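3,4-dihydroxy-2-butanone 4-phosphate synthase (Candida albicans, PDB 1TKS) converts D-ribulose 5-phosphate into formate and 3,4-dihydroxy-2-butanone 4-phosphate in the biosynthesis of riboflavin. Local coordinates at residues Phe20-Asp25 with Asp179-Phe184; Gly33-Ala38 with Met47-Arg52; Ile89-Ala94 with Arg111-Pro116; Ala107-Ser112 with Gln121-Pro126. All coordinates share one frame; numbering follows the deposited sequence.

Contact 1 (Phe20-Asp25 with Asp179-Phe184); sequences FLIVMD and DDCIQF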
loop_
_atom_site.group_PDB
_atom_site.type_symbol
_atom_site.label_atom_id
_atom_site.label_comp_id
_atom_site.label_asym_id
_atom_site.label_seq_id
_atom_site.Cartn_x
_atom_site.Cartn_y
_atom_site.Cartn_z
ATOM N N PHE B 20 16.100 -3.658 -10.591
ATOM C CA PHE B 20 15.151 -2.567 -10.506
ATOM C C PHE B 20 15.737 -1.442 -11.343
ATOM O O PHE B 20 16.935 -1.426 -11.641
ATOM C CB PHE B 20 15.047 -2.048 -9.072
ATOM C CG PHE B 20 14.079 -2.788 -8.211
ATOM C CD1 PHE B 20 14.524 -3.607 -7.178
ATOM C CD2 PHE B 20 12.711 -2.633 -8.403
ATOM C CE1 PHE B 20 13.612 -4.255 -6.344
ATOM C CE2 PHE B 20 11.797 -3.277 -7.574
ATOM C CZ PHE B 20 12.248 -4.090 -6.544
ATOM N N LEU B 21 14.877 -0.512 -11.723
ATOM C CA LEU B 21 15.282 0.680 -12.442
ATOM C C LEU B 21 14.526 1.804 -11.752
ATOM O O LEU B 21 13.373 1.631 -11.360
ATOM C CB LEU B 21 14.884 0.626 -13.920
ATOM C CG LEU B 21 15.737 -0.245 -14.839
ATOM C CD1 LEU B 21 15.165 -0.203 -16.252
ATOM C CD2 LEU B 21 17.175 0.252 -14.841
ATOM N N ILE B 22 15.194 2.933 -11.553
ATOM C CA ILE B 22 14.551 4.095 -10.964
ATOM C C ILE B 22 14.077 4.842 -12.199
ATOM O O ILE B 22 14.863 5.109 -13.108
ATOM C CB ILE B 22 15.544 4.958 -10.168
ATOM C CG1 ILE B 22 16.036 4.175 -8.952
ATOM C CG2 ILE B 22 14.873 6.259 -9.727
ATOM C CD1 ILE B 22 17.232 4.795 -8.247
ATOM N N VAL B 23 12.789 5.155 -12.239
ATOM C CA VAL B 23 12.214 5.826 -13.393
ATOM C C VAL B 23 11.607 7.191 -13.071
ATOM O O VAL B 23 10.762 7.303 -12.186
ATOM C CB VAL B 23 11.132 4.919 -14.031
ATOM C CG1 VAL B 23 10.514 5.593 -15.233
ATOM C CG2 VAL B 23 11.753 3.582 -14.435
ATOM N N MET B 24 12.053 8.221 -13.792
ATOM C CA MET B 24 11.553 9.592 -13.630
ATOM C C MET B 24 10.787 9.906 -14.917
ATOM O O MET B 24 10.941 9.201 -15.916
ATOM C CB MET B 24 12.698 10.604 -13.527
ATOM C CG MET B 24 13.941 10.144 -12.843
ATOM S SD MET B 24 13.645 9.666 -11.115
ATOM C CE MET B 24 13.606 11.217 -10.332
ATOM N N ASP B 25 9.957 10.944 -14.895
ATOM C CA ASP B 25 9.211 11.340 -16.090
ATOM C C ASP B 25 10.163 11.859 -17.161
ATOM O O ASP B 25 10.070 11.479 -18.328
ATOM C CB ASP B 25 8.203 12.441 -15.768
ATOM C CG ASP B 25 6.976 11.918 -15.066
ATOM O OD1 ASP B 25 6.587 10.765 -15.336
ATOM O OD2 ASP B 25 6.388 12.668 -14.260
ATOM N N ASP B 179 17.570 14.385 -7.044
ATOM C CA ASP B 179 18.795 14.315 -6.267
ATOM C C ASP B 179 18.812 13.124 -5.323
ATOM O O ASP B 179 19.801 12.395 -5.248
ATOM C CB ASP B 179 19.016 15.615 -5.492
ATOM C CG ASP B 179 19.586 16.716 -6.365
ATOM O OD1 ASP B 179 19.823 16.456 -7.561
ATOM O OD2 ASP B 179 19.804 17.836 -5.858
ATOM N N ASP B 180 17.715 12.912 -4.609
ATOM C CA ASP B 180 17.655 11.787 -3.690
ATOM C C ASP B 180 17.645 10.462 -4.452
ATOM O O ASP B 180 18.159 9.460 -3.961
ATOM C CB ASP B 180 16.429 11.905 -2.783
ATOM C CG ASP B 180 16.653 12.864 -1.621
ATOM O OD1 ASP B 180 15.672 13.227 -0.942
ATOM O OD2 ASP B 180 17.818 13.250 -1.380
ATOM N N CYS B 181 17.074 10.457 -5.653
ATOM C CA CYS B 181 17.042 9.234 -6.450
ATOM C C CYS B 181 18.441 8.866 -6.919
ATOM O O CYS B 181 18.798 7.688 -6.967
ATOM C CB CYS B 181 16.125 9.399 -7.664
ATOM S SG CYS B 181 14.360 9.443 -7.248
ATOM N N ILE B 182 19.220 9.879 -7.284
ATOM C CA ILE B 182 20.592 9.675 -7.733
ATOM C C ILE B 182 21.373 9.063 -6.575
ATOM O O ILE B 182 22.135 8.114 -6.752
ATOM C CB ILE B 182 21.235 11.020 -8.150
ATOM C CG1 ILE B 182 20.538 11.554 -9.399
ATOM C CG2 ILE B 182 22.730 10.842 -8.383
ATOM C CD1 ILE B 182 21.025 12.915 -9.851
ATOM N N GLN B 183 21.162 9.608 -5.381
ATOM C CA GLN B 183 21.824 9.109 -4.182
ATOM C C GLN B 183 21.420 7.659 -3.909
ATOM O O GLN B 183 22.263 6.817 -3.595
ATOM C CB GLN B 183 21.458 9.997 -2.987
ATOM C CG GLN B 183 21.353 9.280 -1.653
ATOM C CD GLN B 183 22.645 8.625 -1.234
ATOM O OE1 GLN B 183 23.669 9.287 -1.083
ATOM N NE2 GLN B 183 22.605 7.310 -1.039
ATOM N N PHE B 184 20.125 7.379 -4.041
ATOM C CA PHE B 184 19.590 6.040 -3.806
ATOM C C PHE B 184 20.167 5.058 -4.825
ATOM O O PHE B 184 20.535 3.930 -4.486
ATOM C CB PHE B 184 18.061 6.065 -3.916
ATOM C CG PHE B 184 17.398 4.790 -3.470
ATOM C CD1 PHE B 184 17.091 4.581 -2.127
ATOM C CD2 PHE B 184 17.106 3.788 -4.390
ATOM C CE1 PHE B 184 16.503 3.389 -1.706
ATOM C CE2 PHE B 184 16.521 2.594 -3.984
ATOM C CZ PHE B 184 16.220 2.392 -2.638
#
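I22 and M24 of strand 21-24 reach C181 and F184 of helix 178-188, which lies against one face of the four-stranded mixed sheet. The helix lies in a beta-alpha-beta crossover connection: it follows strand 162-166 and precedes strand 191-194, the two parallel outermost strands of that sheet within the chain. Over the short segments strand and helix are nearly antiparallel, at 168°, with axes 9.9 Å apart. The tight part centres on C181, which faces the strand and meets two side chains. Toward one end, I22 CG2 meets C181 CB at 4.0 Å. The longer branch of I22 runs on to the helix backbone, its methyl CD1 coming to 3.5 Å from C181 O. The same CD1 sits at the rim of the F184 ring, close to the ring plane and 4.0 Å from CD2. F184 reaches it with CG anti to the backbone N (chi1 -170°), and its ring also packs on Y53 and H188. The side chains meet through apolar groups; the one polar atom touched is C181 O. I22, M24, C181 and F184 are all buried. On the far side of the helix, D179 and Q183 are exposed and their CB atoms point off the strand, while D180 forms a salt bridge with R169. I22 also packs on L35 of strand 34-38. Further along the strand, the M24 chain bends at both chi2 and chi3, which brings its sulfur and methyl over the thiol: CE lies 3.6 Å and SD 3.9 Å from C181 SG.

Contact 2 (Gly33-Ala38 with Met47-Arg52); sequences GDLIMA and MAFLVR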
loop_
_atom_site.group_PDB
_atom_site.type_symbol
_atom_site.label_atom_id
_atom_site.label_comp_id
_atom_site.label_asym_id
_atom_site.label_seq_id
_atom_site.Cartn_x
_atom_site.Cartn_y
_atom_site.Cartn_z
ATOM N N GLY B 33 10.856 9.925 -8.171
ATOM C CA GLY B 33 11.203 8.635 -8.746
ATOM C C GLY B 33 10.477 7.399 -8.246
ATOM O O GLY B 33 10.142 7.280 -7.066
ATOM N N ASP B 34 10.236 6.467 -9.165
ATOM C CA ASP B 34 9.570 5.213 -8.839
ATOM C C ASP B 34 10.482 4.043 -9.160
ATOM O O ASP B 34 11.259 4.093 -10.115
ATOM C CB ASP B 34 8.277 5.040 -9.650
ATOM C CG ASP B 34 7.140 5.930 -9.167
ATOM O OD1 ASP B 34 7.246 6.526 -8.080
ATOM O OD2 ASP B 34 6.124 6.017 -9.889
ATOM N N LEU B 35 10.392 2.994 -8.351
ATOM C CA LEU B 35 11.169 1.787 -8.597
ATOM C C LEU B 35 10.291 0.896 -9.470
ATOM O O LEU B 35 9.102 0.732 -9.194
ATOM C CB LEU B 35 11.481 1.069 -7.285
ATOM C CG LEU B 35 12.655 1.646 -6.498
ATOM C CD1 LEU B 35 12.737 0.970 -5.144
ATOM C CD2 LEU B 35 13.943 1.438 -7.290
ATOM N N ILE B 36 10.872 0.336 -10.528
ATOM C CA ILE B 36 10.138 -0.548 -11.435
ATOM C C ILE B 36 10.995 -1.747 -11.832
ATOM O O ILE B 36 12.191 -1.605 -12.086
ATOM C CB ILE B 36 9.744 0.154 -12.763
ATOM C CG1 ILE B 36 9.028 1.478 -12.482
ATOM C CG2 ILE B 36 8.855 -0.775 -13.589
ATOM C CD1 ILE B 36 8.559 2.203 -13.737
ATOM N N MET B 37 10.384 -2.927 -11.876
ATOM C CA MET B 37 11.090 -4.131 -12.310
ATOM C C MET B 37 10.103 -5.110 -12.919
ATOM O O MET B 37 8.892 -4.938 -12.794
ATOM C CB MET B 37 11.863 -4.793 -11.153
ATOM C CG MET B 37 11.037 -5.544 -10.099
ATOM S SD MET B 37 12.072 -6.625 -9.086
ATOM C CE MET B 37 12.332 -8.009 -10.172
ATOM N N ALA B 38 10.632 -6.128 -13.586
ATOM C CA ALA B 38 9.811 -7.143 -14.232
ATOM C C ALA B 38 8.964 -7.894 -13.211
ATOM O O ALA B 38 9.479 -8.406 -12.222
ATOM C CB ALA B 38 10.700 -8.118 -14.991
ATOM N N MET B 47 10.769 -7.849 -3.238
ATOM C CA MET B 47 9.515 -7.206 -2.854
ATOM C C MET B 47 9.715 -6.549 -1.488
ATOM O O MET B 47 9.197 -5.465 -1.221
ATOM C CB MET B 47 8.375 -8.225 -2.764
ATOM C CG MET B 47 7.052 -7.611 -2.300
ATOM S SD MET B 47 6.334 -6.380 -3.428
ATOM C CE MET B 47 7.025 -4.878 -2.896
ATOM N N ALA B 48 10.467 -7.216 -0.617
ATOM C CA ALA B 48 10.724 -6.663 0.703
ATOM C C ALA B 48 11.506 -5.361 0.533
ATOM O O ALA B 48 11.290 -4.394 1.266
ATOM C CB ALA B 48 11.515 -7.648 1.555
ATOM N N PHE B 49 12.414 -5.344 -0.441
ATOM C CA PHE B 49 13.223 -4.167 -0.725
ATOM C C PHE B 49 12.321 -3.055 -1.242
ATOM O O PHE B 49 12.389 -1.913 -0.775
ATOM C CB PHE B 49 14.286 -4.500 -1.775
ATOM C CG PHE B 49 15.206 -3.356 -2.100
ATOM C CD1 PHE B 49 16.347 -3.120 -1.337
ATOM C CD2 PHE B 49 14.945 -2.528 -3.190
ATOM C CE1 PHE B 49 17.218 -2.074 -1.657
ATOM C CE2 PHE B 49 15.806 -1.482 -3.517
ATOM C CZ PHE B 49 16.951 -1.257 -2.748
ATOM N N LEU B 50 11.465 -3.391 -2.202
ATOM C CA LEU B 50 10.550 -2.412 -2.777
ATOM C C LEU B 50 9.677 -1.774 -1.697
ATOM O O LEU B 50 9.546 -0.556 -1.641
ATOM C CB LEU B 50 9.667 -3.080 -3.846
ATOM C CG LEU B 50 8.652 -2.168 -4.546
ATOM C CD1 LEU B 50 9.376 -0.993 -5.208
ATOM C CD2 LEU B 50 7.880 -2.960 -5.589
ATOM N N VAL B 51 9.082 -2.601 -0.841
ATOM C CA VAL B 51 8.226 -2.099 0.232
ATOM C C VAL B 51 9.013 -1.247 1.230
ATOM O O VAL B 51 8.564 -0.175 1.629
ATOM C CB VAL B 51 7.532 -3.264 0.984
ATOM C CG1 VAL B 51 6.811 -2.749 2.222
ATOM C CG2 VAL B 51 6.531 -3.941 0.059
ATOM N N ARG B 52 10.193 -1.718 1.614
ATOM C CA ARG B 52 11.027 -1.009 2.580
ATOM C C ARG B 52 11.337 0.444 2.233
ATOM O O ARG B 52 11.353 1.305 3.115
ATOM C CB ARG B 52 12.341 -1.771 2.782
ATOM C CG ARG B 52 13.427 -0.982 3.497
ATOM C CD ARG B 52 13.136 -0.769 4.973
ATOM N NE ARG B 52 14.203 0.018 5.586
ATOM C CZ ARG B 52 14.330 1.334 5.447
ATOM N NH1 ARG B 52 13.448 2.014 4.729
ATOM N NH2 ARG B 52 15.353 1.967 6.004
#
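L35 lays its CB and one methyl along the end of L50, a strand residue overlapping a helix residue. L50 CD1 lies 3.6 Å from L35 CB and 3.9 Å from L35 CD1, and the two side chains run past one another, pointing opposite ways. The CB of L50 does not itself point at the strand; with CG anti to the backbone N (chi1 -180°), the side chain extends until CD1 arrives there. F49, one residue earlier, adds a lighter touch, its CE2 standing 4.3 Å from L35 CD1. That ring is held in turn by edge-to-face packing with Y53 and H188. L50 also packs on C165, so the helix bears on two neighbouring strands, 34-38 and 162-166. Beside L35, D34 directs OD2 to H145 ND1 in a hydrogen bond; both residues probably bind the substrate, and H145 probably a magnesium ion as well. At the end of the helix R52 forms a salt bridge with D170. This is helix-on-sheet packing of an alpha/beta fold, with a helix folded back over the strand that precedes it, next to the probable ribulose 5-phosphate site of the DHBP synthase family.

Contact 3 (Ile89-Ala94 with Arg111-Pro116); sequences ITCDFA and RSLANP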
loop_
_atom_site.group_PDB
_atom_site.type_symbol
_atom_site.label_atom_id
_atom_site.label_comp_id
_atom_site.label_asym_id
_atom_site.label_seq_id
_atom_site.Cartn_x
_atom_site.Cartn_y
_atom_site.Cartn_z
ATOM N N ILE B 89 -9.722 -4.189 -9.894
ATOM C CA ILE B 89 -10.048 -4.731 -8.583
ATOM C C ILE B 89 -8.753 -5.371 -8.087
ATOM O O ILE B 89 -7.997 -5.935 -8.875
ATOM C CB ILE B 89 -11.144 -5.800 -8.694
ATOM C CG1 ILE B 89 -12.329 -5.230 -9.471
ATOM C CG2 ILE B 89 -11.576 -6.263 -7.309
ATOM C CD1 ILE B 89 -13.357 -6.264 -9.873
ATOM N N THR B 90 -8.481 -5.269 -6.793
ATOM C CA THR B 90 -7.259 -5.843 -6.242
ATOM C C THR B 90 -7.344 -7.363 -6.217
ATOM O O THR B 90 -8.428 -7.926 -6.352
ATOM C CB THR B 90 -6.999 -5.331 -4.824
ATOM O OG1 THR B 90 -8.133 -5.617 -3.998
ATOM C CG2 THR B 90 -6.755 -3.829 -4.844
ATOM N N CYS B 91 -6.208 -8.027 -6.023
ATOM C CA CYS B 91 -6.193 -9.481 -6.015
ATOM C C CYS B 91 -4.988 -10.098 -5.306
ATOM O O CYS B 91 -3.969 -9.439 -5.073
ATOM C CB CYS B 91 -6.220 -10.000 -7.455
ATOM S SG CYS B 91 -4.680 -9.647 -8.366
ATOM N N ASP B 92 -5.143 -11.375 -4.967
ATOM C CA ASP B 92 -4.120 -12.199 -4.323
ATOM C C ASP B 92 -4.134 -13.533 -5.061
ATOM O O ASP B 92 -5.202 -14.043 -5.406
ATOM C CB ASP B 92 -4.476 -12.501 -2.863
ATOM C CG ASP B 92 -4.218 -11.338 -1.931
ATOM O OD1 ASP B 92 -4.901 -11.283 -0.891
ATOM O OD2 ASP B 92 -3.340 -10.506 -2.224
ATOM N N PHE B 93 -2.960 -14.099 -5.305
ATOM C CA PHE B 93 -2.892 -15.405 -5.951
ATOM C C PHE B 93 -3.305 -16.352 -4.828
ATOM O O PHE B 93 -2.734 -16.311 -3.738
ATOM C CB PHE B 93 -1.465 -15.716 -6.391
ATOM C CG PHE B 93 -1.341 -16.959 -7.220
ATOM C CD1 PHE B 93 -1.943 -17.037 -8.471
ATOM C CD2 PHE B 93 -0.602 -18.045 -6.761
ATOM C CE1 PHE B 93 -1.805 -18.176 -9.261
ATOM C CE2 PHE B 93 -0.457 -19.193 -7.544
ATOM C CZ PHE B 93 -1.061 -19.255 -8.796
ATOM N N ALA B 94 -4.295 -17.196 -5.091
ATOM C CA ALA B 94 -4.814 -18.119 -4.087
ATOM C C ALA B 94 -3.823 -19.131 -3.517
ATOM O O ALA B 94 -3.506 -19.096 -2.328
ATOM C CB ALA B 94 -6.025 -18.852 -4.646
ATOM N N ARG B 111 4.263 -12.251 -9.624
ATOM C CA ARG B 111 4.825 -13.156 -10.622
ATOM C C ARG B 111 3.691 -13.909 -11.319
ATOM O O ARG B 111 3.748 -14.164 -12.526
ATOM C CB ARG B 111 5.788 -14.157 -9.970
ATOM C CG ARG B 111 7.037 -13.536 -9.333
ATOM C CD ARG B 111 8.100 -14.595 -9.039
ATOM N NE ARG B 111 7.600 -15.661 -8.170
ATOM C CZ ARG B 111 7.526 -15.583 -6.844
ATOM N NH1 ARG B 111 7.928 -14.486 -6.210
ATOM N NH2 ARG B 111 7.035 -16.602 -6.149
ATOM N N SER B 112 2.660 -14.251 -10.555
ATOM C CA SER B 112 1.519 -14.978 -11.096
ATOM C C SER B 112 0.739 -14.144 -12.107
ATOM O O SER B 112 0.204 -14.678 -13.080
ATOM C CB SER B 112 0.606 -15.433 -9.956
ATOM O OG SER B 112 1.297 -16.322 -9.091
ATOM N N LEU B 113 0.669 -12.836 -11.892
ATOM C CA LEU B 113 -0.048 -12.002 -12.848
ATOM C C LEU B 113 0.709 -11.976 -14.169
ATOM O O LEU B 113 0.115 -11.808 -15.232
ATOM C CB LEU B 113 -0.227 -10.582 -12.299
ATOM C CG LEU B 113 -1.217 -10.478 -11.130
ATOM C CD1 LEU B 113 -1.005 -9.177 -10.377
ATOM C CD2 LEU B 113 -2.645 -10.579 -11.655
ATOM N N ALA B 114 2.026 -12.156 -14.111
ATOM C CA ALA B 114 2.820 -12.149 -15.335
ATOM C C ALA B 114 2.823 -13.514 -16.031
ATOM O O ALA B 114 2.930 -13.588 -17.253
ATOM C CB ALA B 114 4.251 -11.716 -15.030
ATOM N N ASN B 115 2.692 -14.586 -15.252
ATOM C CA ASN B 115 2.709 -15.950 -15.792
ATOM C C ASN B 115 1.600 -16.218 -16.810
ATOM O O ASN B 115 0.418 -16.140 -16.487
ATOM C CB ASN B 115 2.604 -16.967 -14.651
ATOM C CG ASN B 115 3.051 -18.356 -15.065
ATOM O OD1 ASN B 115 2.683 -18.849 -16.132
ATOM N ND2 ASN B 115 3.844 -19.000 -14.216
ATOM N N PRO B 116 1.976 -16.554 -18.056
ATOM C CA PRO B 116 1.021 -16.836 -19.134
ATOM C C PRO B 116 0.063 -17.984 -18.837
ATOM O O PRO B 116 -1.019 -18.058 -19.415
ATOM C CB PRO B 116 1.921 -17.159 -20.328
ATOM C CG PRO B 116 3.177 -16.433 -20.030
ATOM C CD PRO B 116 3.359 -16.655 -18.550
#
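F93 covers the side chain of S112 with one face of its ring, joining a small two-stranded antiparallel sheet, 91-93 with 123-124, to the last turns of helix 103-114. S112 OG stands 3.2 Å above the ring plane, over its centre. S112 CB makes a CH-pi contact with the same ring, 3.8 Å from the centroid and 28° off the normal; CD1 of F93 is the ring atom nearest to it, at 3.4 Å. The hydroxyl gives its hydrogen to L108 O, one turn back in the helix, so it is the oxygen itself, and not an O-H bond, that lies over the aromatic face. F93 reaches this place because its CG is anti to the backbone N (chi1 -173°), which carries the ring out over the helix. Two residues back on the strand, C91 also faces the helix, and its SG touches L113 CD2 at 4.0 Å. L113 arrives by its end: the branch CD2 swings to the thiol although CB does not point there, while the side chain also packs on V60, L62 and I129. In the next shell, F123 packs on C91 and L113 and meets the F93 ring edge-to-face. Strand 91-93 is fixed by backbone bonds from D92 to I124 and from C91 to I129, and the D92 carboxylate takes H128 N. At its C-terminal end the helix is gripped from outside by R66, whose NH2 bonds A114 O. N115 is the first residue to leave helical angles, yet its N still bonds R111 O at 3.0 Å.

Contact 4 (Ala107-Ser112 with Gln121-Pro126); sequences ALTTRS and QDFIKP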
loop_
_atom_site.group_PDB
_atom_site.type_symbol
_atom_site.label_atom_id
_atom_site.label_comp_id
_atom_site.label_asym_id
_atom_site.label_seq_id
_atom_site.Cartn_x
_atom_site.Cartn_y
_atom_site.Cartn_z
ATOM N N ALA B 107 4.862 -10.885 -3.715
ATOM C CA ALA B 107 5.786 -11.222 -4.791
ATOM C C ALA B 107 5.205 -12.369 -5.618
ATOM O O ALA B 107 5.265 -12.346 -6.847
ATOM C CB ALA B 107 7.142 -11.618 -4.216
ATOM N N LEU B 108 4.641 -13.366 -4.940
ATOM C CA LEU B 108 4.047 -14.517 -5.620
ATOM C C LEU B 108 2.881 -14.075 -6.491
ATOM O O LEU B 108 2.745 -14.518 -7.630
ATOM C CB LEU B 108 3.569 -15.562 -4.599
ATOM C CG LEU B 108 2.789 -16.792 -5.087
ATOM C CD1 LEU B 108 3.580 -17.524 -6.168
ATOM C CD2 LEU B 108 2.515 -17.731 -3.909
ATOM N N THR B 109 2.040 -13.196 -5.961
ATOM C CA THR B 109 0.901 -12.712 -6.724
ATOM C C THR B 109 1.380 -11.945 -7.954
ATOM O O THR B 109 0.836 -12.106 -9.048
ATOM C CB THR B 109 0.008 -11.802 -5.863
ATOM O OG1 THR B 109 -0.584 -12.582 -4.818
ATOM C CG2 THR B 109 -1.091 -11.168 -6.704
ATOM N N THR B 110 2.405 -11.117 -7.775
ATOM C CA THR B 110 2.941 -10.335 -8.878
ATOM C C THR B 110 3.493 -11.231 -9.991
ATOM O O THR B 110 3.213 -11.005 -11.171
ATOM C CB THR B 110 4.035 -9.370 -8.379
ATOM O OG1 THR B 110 3.458 -8.469 -7.424
ATOM C CG2 THR B 110 4.613 -8.568 -9.532
ATOM N N ARG B 111 4.263 -12.251 -9.624
ATOM C CA ARG B 111 4.825 -13.156 -10.622
ATOM C C ARG B 111 3.691 -13.909 -11.319
ATOM O O ARG B 111 3.748 -14.164 -12.526
ATOM C CB ARG B 111 5.788 -14.157 -9.970
ATOM C CG ARG B 111 7.037 -13.536 -9.333
ATOM C CD ARG B 111 8.100 -14.595 -9.039
ATOM N NE ARG B 111 7.600 -15.661 -8.170
ATOM C CZ ARG B 111 7.526 -15.583 -6.844
ATOM N NH1 ARG B 111 7.928 -14.486 -6.210
ATOM N NH2 ARG B 111 7.035 -16.602 -6.149
ATOM N N SER B 112 2.660 -14.251 -10.555
ATOM C CA SER B 112 1.519 -14.978 -11.096
ATOM C C SER B 112 0.739 -14.144 -12.107
ATOM O O SER B 112 0.204 -14.678 -13.080
ATOM C CB SER B 112 0.606 -15.433 -9.956
ATOM O OG SER B 112 1.297 -16.322 -9.091
ATOM N N GLN B 121 -9.514 -17.876 -12.368
ATOM C CA GLN B 121 -9.896 -18.539 -11.122
ATOM C C GLN B 121 -8.747 -18.785 -10.146
ATOM O O GLN B 121 -8.972 -19.230 -9.022
ATOM C CB GLN B 121 -10.614 -19.865 -11.418
ATOM C CG GLN B 121 -9.777 -20.939 -12.116
ATOM C CD GLN B 121 -9.774 -20.821 -13.636
ATOM O OE1 GLN B 121 -9.294 -21.716 -14.335
ATOM N NE2 GLN B 121 -10.307 -19.718 -14.153
ATOM N N ASP B 122 -7.525 -18.486 -10.572
ATOM C CA ASP B 122 -6.355 -18.678 -9.724
ATOM C C ASP B 122 -6.208 -17.536 -8.722
ATOM O O ASP B 122 -5.406 -17.622 -7.792
ATOM C CB ASP B 122 -5.085 -18.754 -10.577
ATOM C CG ASP B 122 -5.062 -19.963 -11.500
ATOM O OD1 ASP B 122 -4.178 -20.005 -12.379
ATOM O OD2 ASP B 122 -5.918 -20.862 -11.345
ATOM N N PHE B 123 -6.980 -16.467 -8.906
ATOM C CA PHE B 123 -6.878 -15.318 -8.010
ATOM C C PHE B 123 -8.104 -15.040 -7.154
ATOM O O PHE B 123 -9.242 -15.318 -7.541
ATOM C CB PHE B 123 -6.536 -14.052 -8.804
ATOM C CG PHE B 123 -5.271 -14.164 -9.609
ATOM C CD1 PHE B 123 -5.275 -14.798 -10.850
ATOM C CD2 PHE B 123 -4.072 -13.655 -9.122
ATOM C CE1 PHE B 123 -4.101 -14.922 -11.593
ATOM C CE2 PHE B 123 -2.894 -13.774 -9.857
ATOM C CZ PHE B 123 -2.908 -14.410 -11.096
ATOM N N ILE B 124 -7.841 -14.489 -5.973
ATOM C CA ILE B 124 -8.878 -14.109 -5.027
ATOM C C ILE B 124 -9.009 -12.599 -5.119
ATOM O O ILE B 124 -8.008 -11.878 -5.141
ATOM C CB ILE B 124 -8.493 -14.479 -3.578
ATOM C CG1 ILE B 124 -8.311 -15.992 -3.456
ATOM C CG2 ILE B 124 -9.572 -14.002 -2.611
ATOM C CD1 ILE B 124 -7.693 -16.427 -2.147
ATOM N N LYS B 125 -10.249 -12.131 -5.182
ATOM C CA LYS B 125 -10.545 -10.707 -5.280
ATOM C C LYS B 125 -11.616 -10.363 -4.246
ATOM O O LYS B 125 -12.604 -11.082 -4.105
ATOM C CB LYS B 125 -11.045 -10.387 -6.692
ATOM C CG LYS B 125 -10.007 -10.675 -7.776
ATOM C CD LYS B 125 -10.593 -10.617 -9.177
ATOM C CE LYS B 125 -11.597 -11.734 -9.418
ATOM N NZ LYS B 125 -11.989 -11.811 -10.852
ATOM N N PRO B 126 -11.420 -9.271 -3.488
ATOM C CA PRO B 126 -10.264 -8.368 -3.545
ATOM C C PRO B 126 -9.003 -8.997 -2.966
ATOM O O PRO B 126 -9.035 -10.111 -2.430
ATOM C CB PRO B 126 -10.733 -7.157 -2.740
ATOM C CG PRO B 126 -11.637 -7.770 -1.727
ATOM C CD PRO B 126 -12.434 -8.752 -2.555
#
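The F123 ring meets helix 103-114 by its edge. S112 C lies in the plane of the ring beyond CZ, and S112 O stands 3.7 Å from CZ, near the same plane. T109 O is more distant, 4.2 Å from CE2. The rim hydrogens thus face two backbone carbonyl groups, consistent with weak CH...O attraction. The R111 guanidinium lies against its own helix, with L108 CA 3.5 Å above one face, near the edge of the group, and NH1 bonds I42 O. F123 also touches S112 CB, which is 3.8 Å from CZ; with CG anti to the carbonyl carbon (chi1 -57°), the ring is thrown from the strand toward the helix. The contact sets strand 123-124, one half of a two-stranded antiparallel sheet with 91-93, against the helix side, away from the probable substrate and metal sites. T109 ties the partner strand directly, its OG1 accepting F93 N and also bonding D105 O. Beyond F123 the chain turns a corner at K125 and P126, with a cis peptide before the proline, and both residues pack on the second subunit. S112 O receives a further partner, S118 OG. The S112 hydroxyl comes to L108 O at 2.7 Å from above the carbonyl plane, 37° out of it and not on a lone pair, while S112 N reaches the same oxygen from the opposite face.

All four contacts are buried, but they lie in two regions. Contacts 1 and 2 pack helices on neighbouring strands of the four-stranded sheet, 21-24 and 34-38, which are joined by backbone bonds such as V23 N to D34 O. Contact 2 is nearest the centre of the chain and is leucine and phenylalanine packing, while contact 1 adds the sulfurs of M24 and C181. Contacts 3 and 4 lie across the chain's centre from contact 1; they share helix 103-114 and the two-stranded sheet, and rest on phenylalanine rings against a serine and backbone carbonyls. M47 packing on A107 joins contacts 2 and 4. Contacts 2, 3 and 4 also touch the second subunit; contact 1 does not.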